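Local coordinates for molybdopterin-guanine dinucleotide biosynthesis protein A (MobA) (Archaeoglobus fulgidus, PDB 3NGW) that probably acts as a GTP-binding nucleotidyltransferase in molybdenum cofactor biosynthesis, attaching the guanine nucleotide to molybdopterin, at residues A[3-8]-A[34-39]; A[18-23]-A[55-60]; A[38-43]-A[81-86]. All blocks are in the same frame, centred on the assembly; numbering follows the deposited sequence.

Contact 1. Residues A[3-8]-A[34-39]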
loop_
_atom_site.group_PDB
_atom_site.type_symbol
_atom_site.label_atom_id
_atom_site.label_comp_id
_atom_site.label_asym_id
_atom_site.label_seq_id
_atom_site.Cartn_x
_atom_site.Cartn_y
_atom_site.Cartn_z
ATOM N N VAL A 3 -3.614 0.135 9.184
ATOM C CA VAL A 3 -3.439 0.245 7.742
ATOM C C VAL A 3 -2.459 1.354 7.371
ATOM O O VAL A 3 -2.584 2.490 7.839
ATOM C CB VAL A 3 -4.794 0.545 7.051
ATOM C CG1 VAL A 3 -4.618 0.614 5.547
ATOM C CG2 VAL A 3 -5.819 -0.526 7.417
ATOM N N ALA A 4 -1.476 1.020 6.537
ATOM C CA ALA A 4 -0.487 1.997 6.078
ATOM C C ALA A 4 -0.685 2.179 4.577
ATOM O O ALA A 4 -0.407 1.273 3.803
ATOM C CB ALA A 4 0.932 1.489 6.363
ATOM N N VAL A 5 -1.164 3.348 4.166
ATOM C CA VAL A 5 -1.397 3.616 2.751
ATOM C C VAL A 5 -0.195 4.342 2.144
ATOM O O VAL A 5 0.180 5.424 2.595
ATOM C CB VAL A 5 -2.678 4.464 2.560
ATOM C CG1 VAL A 5 -3.010 4.606 1.071
ATOM C CG2 VAL A 5 -3.849 3.798 3.297
ATOM N N LEU A 6 0.421 3.725 1.140
ATOM C CA LEU A 6 1.587 4.306 0.481
ATOM C C LEU A 6 1.119 5.285 -0.597
ATOM O O LEU A 6 0.596 4.865 -1.630
ATOM C CB LEU A 6 2.444 3.193 -0.141
ATOM C CG LEU A 6 2.908 2.058 0.776
ATOM C CD1 LEU A 6 3.682 1.034 -0.036
ATOM C CD2 LEU A 6 3.777 2.598 1.898
ATOM N N VAL A 7 1.310 6.584 -0.360
ATOM C CA VAL A 7 0.873 7.614 -1.306
ATOM C C VAL A 7 2.000 8.487 -1.853
ATOM O O VAL A 7 1.746 9.540 -2.438
ATOM C CB VAL A 7 -0.185 8.557 -0.659
ATOM C CG1 VAL A 7 -1.271 7.738 0.022
ATOM C CG2 VAL A 7 0.479 9.506 0.331
ATOM N N GLY A 8 3.239 8.047 -1.672
ATOM C CA GLY A 8 4.365 8.827 -2.156
ATOM C C GLY A 8 4.708 8.574 -3.609
ATOM O O GLY A 8 5.640 9.170 -4.161
ATOM N N GLU A 34 -11.159 8.384 2.175
ATOM C CA GLU A 34 -12.497 7.886 2.513
ATOM C C GLU A 34 -12.512 6.412 2.863
ATOM O O GLU A 34 -13.085 6.010 3.870
ATOM C CB GLU A 34 -13.456 8.061 1.332
ATOM C CG GLU A 34 -13.995 9.442 1.128
ATOM C CD GLU A 34 -14.831 9.556 -0.148
ATOM O OE1 GLU A 34 -15.608 8.623 -0.447
ATOM O OE2 GLU A 34 -14.719 10.592 -0.834
ATOM N N LYS A 35 -11.893 5.614 1.999
ATOM C CA LYS A 35 -11.858 4.161 2.154
ATOM C C LYS A 35 -11.199 3.627 3.431
ATOM O O LYS A 35 -11.661 2.636 3.993
ATOM C CB LYS A 35 -11.179 3.537 0.924
ATOM C CG LYS A 35 -11.013 2.025 1.000
ATOM C CD LYS A 35 -10.201 1.461 -0.159
ATOM C CE LYS A 35 -10.999 1.359 -1.449
ATOM N NZ LYS A 35 -11.311 2.691 -2.007
ATOM N N TYR A 36 -10.152 4.299 3.898
ATOM C CA TYR A 36 -9.408 3.852 5.065
ATOM C C TYR A 36 -9.601 4.671 6.330
ATOM O O TYR A 36 -8.991 4.368 7.361
ATOM C CB TYR A 36 -7.911 3.811 4.723
ATOM C CG TYR A 36 -7.574 2.923 3.540
ATOM C CD1 TYR A 36 -7.742 1.535 3.610
ATOM C CD2 TYR A 36 -7.133 3.475 2.341
ATOM C CE1 TYR A 36 -7.479 0.718 2.504
ATOM C CE2 TYR A 36 -6.871 2.674 1.232
ATOM C CZ TYR A 36 -7.049 1.298 1.319
ATOM O OH TYR A 36 -6.814 0.515 0.214
ATOM N N SER A 37 -10.426 5.711 6.274
ATOM C CA SER A 37 -10.634 6.529 7.472
ATOM C C SER A 37 -11.199 5.746 8.669
ATOM O O SER A 37 -10.875 6.052 9.815
ATOM C CB SER A 37 -11.531 7.750 7.165
ATOM O OG SER A 37 -12.796 7.377 6.658
ATOM N N PRO A 38 -12.035 4.721 8.420
ATOM C CA PRO A 38 -12.608 3.934 9.518
ATOM C C PRO A 38 -11.604 3.131 10.356
ATOM O O PRO A 38 -11.924 2.717 11.469
ATOM C CB PRO A 38 -13.591 3.007 8.803
ATOM C CG PRO A 38 -13.987 3.784 7.606
ATOM C CD PRO A 38 -12.672 4.352 7.143
ATOM N N PHE A 39 -10.400 2.914 9.836
ATOM C CA PHE A 39 -9.403 2.115 10.550
ATOM C C PHE A 39 -8.317 2.945 11.228
ATOM O O PHE A 39 -8.395 4.172 11.270
ATOM C CB PHE A 39 -8.767 1.124 9.571
ATOM C CG PHE A 39 -9.753 0.518 8.611
ATOM C CD1 PHE A 39 -10.689 -0.418 9.048
ATOM C CD2 PHE A 39 -9.799 0.942 7.290
ATOM C CE1 PHE A 39 -11.658 -0.922 8.181
ATOM C CE2 PHE A 39 -10.761 0.448 6.416
ATOM C CZ PHE A 39 -11.695 -0.486 6.864
#

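Contact 2. Residues A[18-23]-A[55-60]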
loop_
_atom_site.group_PDB
_atom_site.type_symbol
_atom_site.label_atom_id
_atom_site.label_comp_id
_atom_site.label_asym_id
_atom_site.label_seq_id
_atom_site.Cartn_x
_atom_site.Cartn_y
_atom_site.Cartn_z
ATOM N N LYS A 18 0.261 10.850 -8.222
ATOM C CA LYS A 18 -0.835 9.913 -8.066
ATOM C C LYS A 18 -2.015 10.464 -7.279
ATOM O O LYS A 18 -3.175 10.229 -7.631
ATOM C CB LYS A 18 -0.343 8.640 -7.395
ATOM C CG LYS A 18 -0.633 7.388 -8.187
ATOM C CD LYS A 18 0.339 7.230 -9.330
ATOM C CE LYS A 18 0.259 5.835 -9.887
ATOM N NZ LYS A 18 1.560 5.421 -10.462
ATOM N N THR A 19 -1.718 11.193 -6.209
ATOM C CA THR A 19 -2.754 11.755 -5.355
ATOM C C THR A 19 -3.708 12.674 -6.105
ATOM O O THR A 19 -4.904 12.728 -5.814
ATOM C CB THR A 19 -2.130 12.539 -4.183
ATOM O OG1 THR A 19 -1.295 13.584 -4.695
ATOM C CG2 THR A 19 -1.291 11.622 -3.316
ATOM N N GLU A 20 -3.173 13.382 -7.089
ATOM C CA GLU A 20 -3.964 14.321 -7.863
ATOM C C GLU A 20 -4.780 13.717 -9.007
ATOM O O GLU A 20 -5.650 14.384 -9.562
ATOM C CB GLU A 20 -3.046 15.432 -8.380
ATOM C CG GLU A 20 -2.234 16.105 -7.269
ATOM C CD GLU A 20 -3.064 16.386 -6.011
ATOM O OE1 GLU A 20 -4.096 17.078 -6.118
ATOM O OE2 GLU A 20 -2.685 15.914 -4.917
ATOM N N VAL A 21 -4.507 12.464 -9.354
ATOM C CA VAL A 21 -5.235 11.793 -10.429
ATOM C C VAL A 21 -6.742 11.824 -10.179
ATOM O O VAL A 21 -7.207 11.523 -9.078
ATOM C CB VAL A 21 -4.792 10.325 -10.570
ATOM C CG1 VAL A 21 -5.583 9.641 -11.669
ATOM C CG2 VAL A 21 -3.306 10.263 -10.858
HETATM N N MSE A 22 -7.498 12.186 -11.212
HETATM C CA MSE A 22 -8.953 12.277 -11.115
HETATM C C MSE A 22 -9.649 10.983 -11.486
HETATM O O MSE A 22 -9.608 10.556 -12.636
HETATM C CB MSE A 22 -9.469 13.392 -12.023
HETATM C CG MSE A 22 -9.146 14.778 -11.523
HETATM SE SE MSE A 22 -10.179 15.218 -9.950
HETATM C CE MSE A 22 -11.776 15.878 -10.856
ATOM N N LEU A 23 -10.297 10.370 -10.507
ATOM C CA LEU A 23 -11.013 9.131 -10.736
ATOM C C LEU A 23 -12.484 9.408 -10.476
ATOM O O LEU A 23 -12.876 9.666 -9.340
ATOM C CB LEU A 23 -10.527 8.059 -9.777
ATOM C CG LEU A 23 -10.260 6.667 -10.344
ATOM C CD1 LEU A 23 -10.373 5.687 -9.195
ATOM C CD2 LEU A 23 -11.245 6.307 -11.443
ATOM N N SER A 55 -1.158 17.265 4.626
ATOM C CA SER A 55 -1.749 17.565 5.938
ATOM C C SER A 55 -2.424 18.929 6.013
ATOM O O SER A 55 -3.324 19.142 6.829
ATOM C CB SER A 55 -0.702 17.476 7.051
ATOM O OG SER A 55 0.191 18.570 6.970
ATOM N N SER A 56 -1.989 19.864 5.182
ATOM C CA SER A 56 -2.618 21.175 5.204
ATOM C C SER A 56 -3.896 21.105 4.371
ATOM O O SER A 56 -4.691 22.038 4.358
ATOM C CB SER A 56 -1.668 22.256 4.665
ATOM O OG SER A 56 -1.270 21.987 3.332
ATOM N N ARG A 57 -4.104 19.982 3.691
ATOM C CA ARG A 57 -5.301 19.802 2.883
ATOM C C ARG A 57 -6.321 18.908 3.572
ATOM O O ARG A 57 -7.520 19.157 3.506
ATOM C CB ARG A 57 -4.946 19.197 1.516
ATOM C CG ARG A 57 -4.582 20.218 0.449
ATOM C CD ARG A 57 -3.869 19.586 -0.744
ATOM N NE ARG A 57 -4.694 18.618 -1.457
ATOM C CZ ARG A 57 -4.256 17.843 -2.447
ATOM N NH1 ARG A 57 -2.992 17.923 -2.844
ATOM N NH2 ARG A 57 -5.081 16.982 -3.036
ATOM N N TYR A 58 -5.836 17.875 4.247
ATOM C CA TYR A 58 -6.711 16.916 4.903
ATOM C C TYR A 58 -6.282 16.622 6.333
ATOM O O TYR A 58 -5.093 16.591 6.639
ATOM C CB TYR A 58 -6.697 15.612 4.112
ATOM C CG TYR A 58 -6.886 15.800 2.628
ATOM C CD1 TYR A 58 -8.112 16.178 2.114
ATOM C CD2 TYR A 58 -5.838 15.599 1.737
ATOM C CE1 TYR A 58 -8.292 16.353 0.750
ATOM C CE2 TYR A 58 -6.010 15.773 0.360
ATOM C CZ TYR A 58 -7.233 16.148 -0.124
ATOM O OH TYR A 58 -7.434 16.335 -1.470
ATOM N N GLU A 59 -7.265 16.400 7.197
ATOM C CA GLU A 59 -7.025 16.077 8.588
ATOM C C GLU A 59 -6.850 14.561 8.673
ATOM O O GLU A 59 -7.833 13.824 8.807
ATOM C CB GLU A 59 -8.232 16.483 9.420
ATOM C CG GLU A 59 -8.002 16.537 10.909
ATOM C CD GLU A 59 -7.581 17.920 11.360
ATOM O OE1 GLU A 59 -6.455 18.339 11.000
ATOM O OE2 GLU A 59 -8.378 18.591 12.064
ATOM N N ALA A 60 -5.607 14.095 8.567
ATOM C CA ALA A 60 -5.291 12.667 8.636
ATOM C C ALA A 60 -3.855 12.555 9.111
ATOM O O ALA A 60 -3.152 13.552 9.182
ATOM C CB ALA A 60 -5.452 12.014 7.262
#

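Contact 3. Residues A[38-43]-A[81-86]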
loop_
_atom_site.group_PDB
_atom_site.type_symbol
_atom_site.label_atom_id
_atom_site.label_comp_id
_atom_site.label_asym_id
_atom_site.label_seq_id
_atom_site.Cartn_x
_atom_site.Cartn_y
_atom_site.Cartn_z
ATOM N N PRO A 38 -12.035 4.721 8.420
ATOM C CA PRO A 38 -12.608 3.934 9.518
ATOM C C PRO A 38 -11.604 3.131 10.356
ATOM O O PRO A 38 -11.924 2.717 11.469
ATOM C CB PRO A 38 -13.591 3.007 8.803
ATOM C CG PRO A 38 -13.987 3.784 7.606
ATOM C CD PRO A 38 -12.672 4.352 7.143
ATOM N N PHE A 39 -10.400 2.914 9.836
ATOM C CA PHE A 39 -9.403 2.115 10.550
ATOM C C PHE A 39 -8.317 2.945 11.228
ATOM O O PHE A 39 -8.395 4.172 11.270
ATOM C CB PHE A 39 -8.767 1.124 9.571
ATOM C CG PHE A 39 -9.753 0.518 8.611
ATOM C CD1 PHE A 39 -10.689 -0.418 9.048
ATOM C CD2 PHE A 39 -9.799 0.942 7.290
ATOM C CE1 PHE A 39 -11.658 -0.922 8.181
ATOM C CE2 PHE A 39 -10.761 0.448 6.416
ATOM C CZ PHE A 39 -11.695 -0.486 6.864
ATOM N N GLN A 40 -7.320 2.263 11.789
ATOM C CA GLN A 40 -6.198 2.933 12.450
ATOM C C GLN A 40 -5.170 3.060 11.346
ATOM O O GLN A 40 -4.263 2.238 11.208
ATOM C CB GLN A 40 -5.651 2.077 13.577
ATOM C CG GLN A 40 -4.703 2.843 14.467
ATOM C CD GLN A 40 -4.068 1.957 15.506
ATOM O OE1 GLN A 40 -4.634 0.926 15.874
ATOM N NE2 GLN A 40 -2.895 2.354 16.001
ATOM N N THR A 41 -5.322 4.130 10.581
ATOM C CA THR A 41 -4.526 4.377 9.392
ATOM C C THR A 41 -3.540 5.536 9.391
ATOM O O THR A 41 -3.776 6.562 10.012
ATOM C CB THR A 41 -5.496 4.599 8.216
ATOM O OG1 THR A 41 -6.448 3.531 8.200
ATOM C CG2 THR A 41 -4.763 4.661 6.900
ATOM N N VAL A 42 -2.424 5.345 8.694
ATOM C CA VAL A 42 -1.443 6.406 8.497
ATOM C C VAL A 42 -1.180 6.401 7.005
ATOM O O VAL A 42 -1.238 5.360 6.359
ATOM C CB VAL A 42 -0.094 6.184 9.242
ATOM C CG1 VAL A 42 -0.311 6.217 10.734
ATOM C CG2 VAL A 42 0.551 4.878 8.801
ATOM N N PHE A 43 -0.926 7.578 6.457
ATOM C CA PHE A 43 -0.639 7.704 5.044
ATOM C C PHE A 43 0.840 8.028 4.942
ATOM O O PHE A 43 1.295 9.065 5.430
ATOM C CB PHE A 43 -1.504 8.806 4.451
ATOM C CG PHE A 43 -2.968 8.486 4.478
ATOM C CD1 PHE A 43 -3.572 7.822 3.412
ATOM C CD2 PHE A 43 -3.732 8.786 5.601
ATOM C CE1 PHE A 43 -4.930 7.457 3.469
ATOM C CE2 PHE A 43 -5.079 8.430 5.674
ATOM C CZ PHE A 43 -5.682 7.762 4.607
ATOM N N ARG A 81 7.933 1.216 11.748
ATOM C CA ARG A 81 8.604 1.954 12.820
ATOM C C ARG A 81 7.641 2.918 13.521
ATOM O O ARG A 81 7.877 3.327 14.655
ATOM C CB ARG A 81 9.801 2.746 12.270
ATOM C CG ARG A 81 10.916 1.898 11.684
ATOM C CD ARG A 81 11.484 0.913 12.692
ATOM N NE ARG A 81 12.637 0.186 12.152
ATOM C CZ ARG A 81 13.135 -0.933 12.673
ATOM N NH1 ARG A 81 12.588 -1.474 13.756
ATOM N NH2 ARG A 81 14.186 -1.515 12.117
ATOM N N HIS A 82 6.558 3.272 12.843
ATOM C CA HIS A 82 5.570 4.185 13.403
ATOM C C HIS A 82 4.605 3.536 14.389
ATOM O O HIS A 82 4.430 4.031 15.499
ATOM C CB HIS A 82 4.759 4.838 12.287
ATOM C CG HIS A 82 3.690 5.753 12.788
ATOM N ND1 HIS A 82 3.971 6.943 13.429
ATOM C CD2 HIS A 82 2.343 5.629 12.800
ATOM C CE1 HIS A 82 2.844 7.507 13.815
ATOM N NE2 HIS A 82 1.839 6.730 13.445
ATOM N N PHE A 83 3.964 2.443 13.984
ATOM C CA PHE A 83 3.020 1.789 14.871
ATOM C C PHE A 83 2.996 0.264 14.851
ATOM O O PHE A 83 2.043 -0.349 15.327
ATOM C CB PHE A 83 1.601 2.349 14.648
ATOM C CG PHE A 83 1.049 2.152 13.251
ATOM C CD1 PHE A 83 1.741 1.429 12.290
ATOM C CD2 PHE A 83 -0.192 2.696 12.910
ATOM C CE1 PHE A 83 1.204 1.250 11.013
ATOM C CE2 PHE A 83 -0.737 2.520 11.633
ATOM C CZ PHE A 83 -0.035 1.800 10.686
ATOM N N GLY A 84 4.048 -0.350 14.318
ATOM C CA GLY A 84 4.125 -1.800 14.288
ATOM C C GLY A 84 3.496 -2.515 13.103
ATOM O O GLY A 84 3.489 -1.998 11.985
ATOM N N SER A 85 2.973 -3.713 13.362
ATOM C CA SER A 85 2.343 -4.538 12.336
ATOM C C SER A 85 1.161 -3.817 11.717
ATOM O O SER A 85 0.454 -3.058 12.385
ATOM C CB SER A 85 1.879 -5.879 12.925
ATOM O OG SER A 85 0.718 -5.734 13.735
ATOM N N CYS A 86 0.951 -4.062 10.431
ATOM C CA CYS A 86 -0.138 -3.431 9.703
ATOM C C CYS A 86 -0.255 -4.100 8.359
ATOM O O CYS A 86 0.537 -4.973 8.025
ATOM C CB CYS A 86 0.182 -1.958 9.464
ATOM S SG CYS A 86 1.700 -1.713 8.481
#

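Contact 1. Residues A[3-8]-A[34-39]
Tyr-36 offers its ring to two valines of one strand, Val-3 and Val-5, and each valine takes a different part of it. CG2 of Val-5 comes in obliquely on the CD2 flank, 3.4 Å from Tyr-36 CD2, a snug fit for a methyl on a ring carbon. Across the ring, CG1 of Val-3 lies 3.8 Å from Tyr-36 CD1, this side chain meeting the tyrosine at about a right angle. The phenol reaches both methyls because its CG is anti to the carbonyl carbon (chi1 -57°). One of its faces is covered from within its own segment, by the aliphatic part of Lys-35, whose CG sits over the ring centre.

The arrangement illustrates a beta-alpha-beta crossover in an NTP-transferase domain of the GT-A clan: strand 2-6 and strand 40-44 run parallel as neighbours, and helix 28-36, which belongs to their connection, is laid on the sheet. A type I turn from Tyr-36 to Phe-39 follows, closed by Phe-39 N to Tyr-36 O, at 3.2 Å. That turn swings Phe-39 back to the strand, where its CB meets Val-3 CG2 at 4.0 Å. Val-3 thus divides its branches between two aromatic residues, CG1 for Tyr-36 and CG2 for Phe-39. Helix 98-111 adds Leu-101 against Tyr-36 and Pro-98 against Phe-39.

Contact 2. Residues A[18-23]-A[55-60]
Glu-20 stands at the end of a short 3-10 turn, residues 18-20, whose Lys-18 O receives Val-21 N, while its partner Arg-57 lies in an irregular loop that follows helix 48-55. With no backbone pairing between the segments, the join is made by side chains. Arg-57 reaches across end-on, and both terminal nitrogens settle on the same oxygen: NH1 to Glu-20 OE2 at 2.9 Å and fairly straight (158°), from above the carboxylate plane, NH2 to Glu-20 OE2 at 3.2 Å, on the syn lone pair. OE2 lies in the guanidinium plane, yet the carboxylate is turned 71° against it, and NH2 to OE1 is only a weak bond. Thr-19 OG1 donates to Glu-20 OE2 from the anti side, somewhat out of the carboxylate plane, at 2.7 Å, giving that oxygen three donors. Arg-57 NH2 also reaches Tyr-58 OH at 2.9 Å, which gives the guanidinium a second fixed point.

Were Glu-20 an alanine, the guanidinium would probably lose this counter-charge and the Thr-19 hydroxyl this acceptor.

Around this surface salt bridge, Lys-27 pairs with Glu-20 OE1, and helix 28-36 lies against both segments, its Ile-29 touching Thr-19 and Tyr-58.

Contact 3. Residues A[38-43]-A[81-86]
The side chain of Phe-83 leaves the end of helix 72-83 with CG between the backbone N and the carbonyl carbon (chi1 61°), a crowded position that sends the ring toward Val-42 and Gln-40 on strand 40-44. One residue earlier, His-82 holds its CG anti to the backbone N (chi1 178°), which brings its imidazole to the same valine. Val-42 CG1 sits between the two rings, meeting both obliquely, 3.4 Å from His-82 CD2 and 3.8 Å from Phe-83 CE2. Its CG2 meets only the phenyl across this contact, 3.7 Å from Phe-83 CZ.

Gln-40 also lies against the phenyl. Its extended side chain slides past Phe-83 in the opposite direction, the amide plane at 90° to the ring, with NE2 4.1 Å from Phe-83 CD2. The backbone joins in as well: Gln-40 O stands 3.6 Å from Phe-83 CE2. Gln-40 is the centre of an inverse gamma turn, closed by a weak bond from Thr-41 N to Phe-39 O, just where the chain enters strand 40-44.

As a piece of fold, this is helix 72-83 packed by its last residues on strand 40-44, in the parallel part of a mixed sheet. Val-42 points to helix 72-83, whereas the next residue, Phe-43, packs on Val-32 and Leu-33 of helix 28-36. Gly-84, with positive phi, is the first residue to leave the helical backbone angles as the chain turns toward strand 86-90, and Lys-2 takes up the carbonyl of Phe-83.

No hydrogen bond spans the two segments, so the contact rests largely on van der Waals packing, with Gln-40 O and NE2 as polar atoms against an aromatic ring. Some polar groups find partners beyond the two segments: His-82 NE2 makes a weak bond to Glu-61, and the backbone of Gln-40 pairs with Met-1 and Val-3.

From the N terminus, strand 2-6 opens contact 1, whose loop closes when the chain returns through helix 28-36 to residues 34-39. Within that loop lies 18-23, which begins contact 2 and finds its mate only at 55-60, so contacts 1 and 2 cross. Contact 3 starts on Pro-38 and Phe-39, where contact 1 ends, and closes at 81-86 after passing 55-60; it crosses contact 2 in turn. None nests inside another. Contacts 1 and 3 set helices 28-36 and 72-83 against adjacent parallel strands, joined by the Val-5 N to Val-42 O bond, while contact 2 ties the 3-10 segment 18-20 to the loop after helix 48-55, its Ala-60 packing on Phe-43.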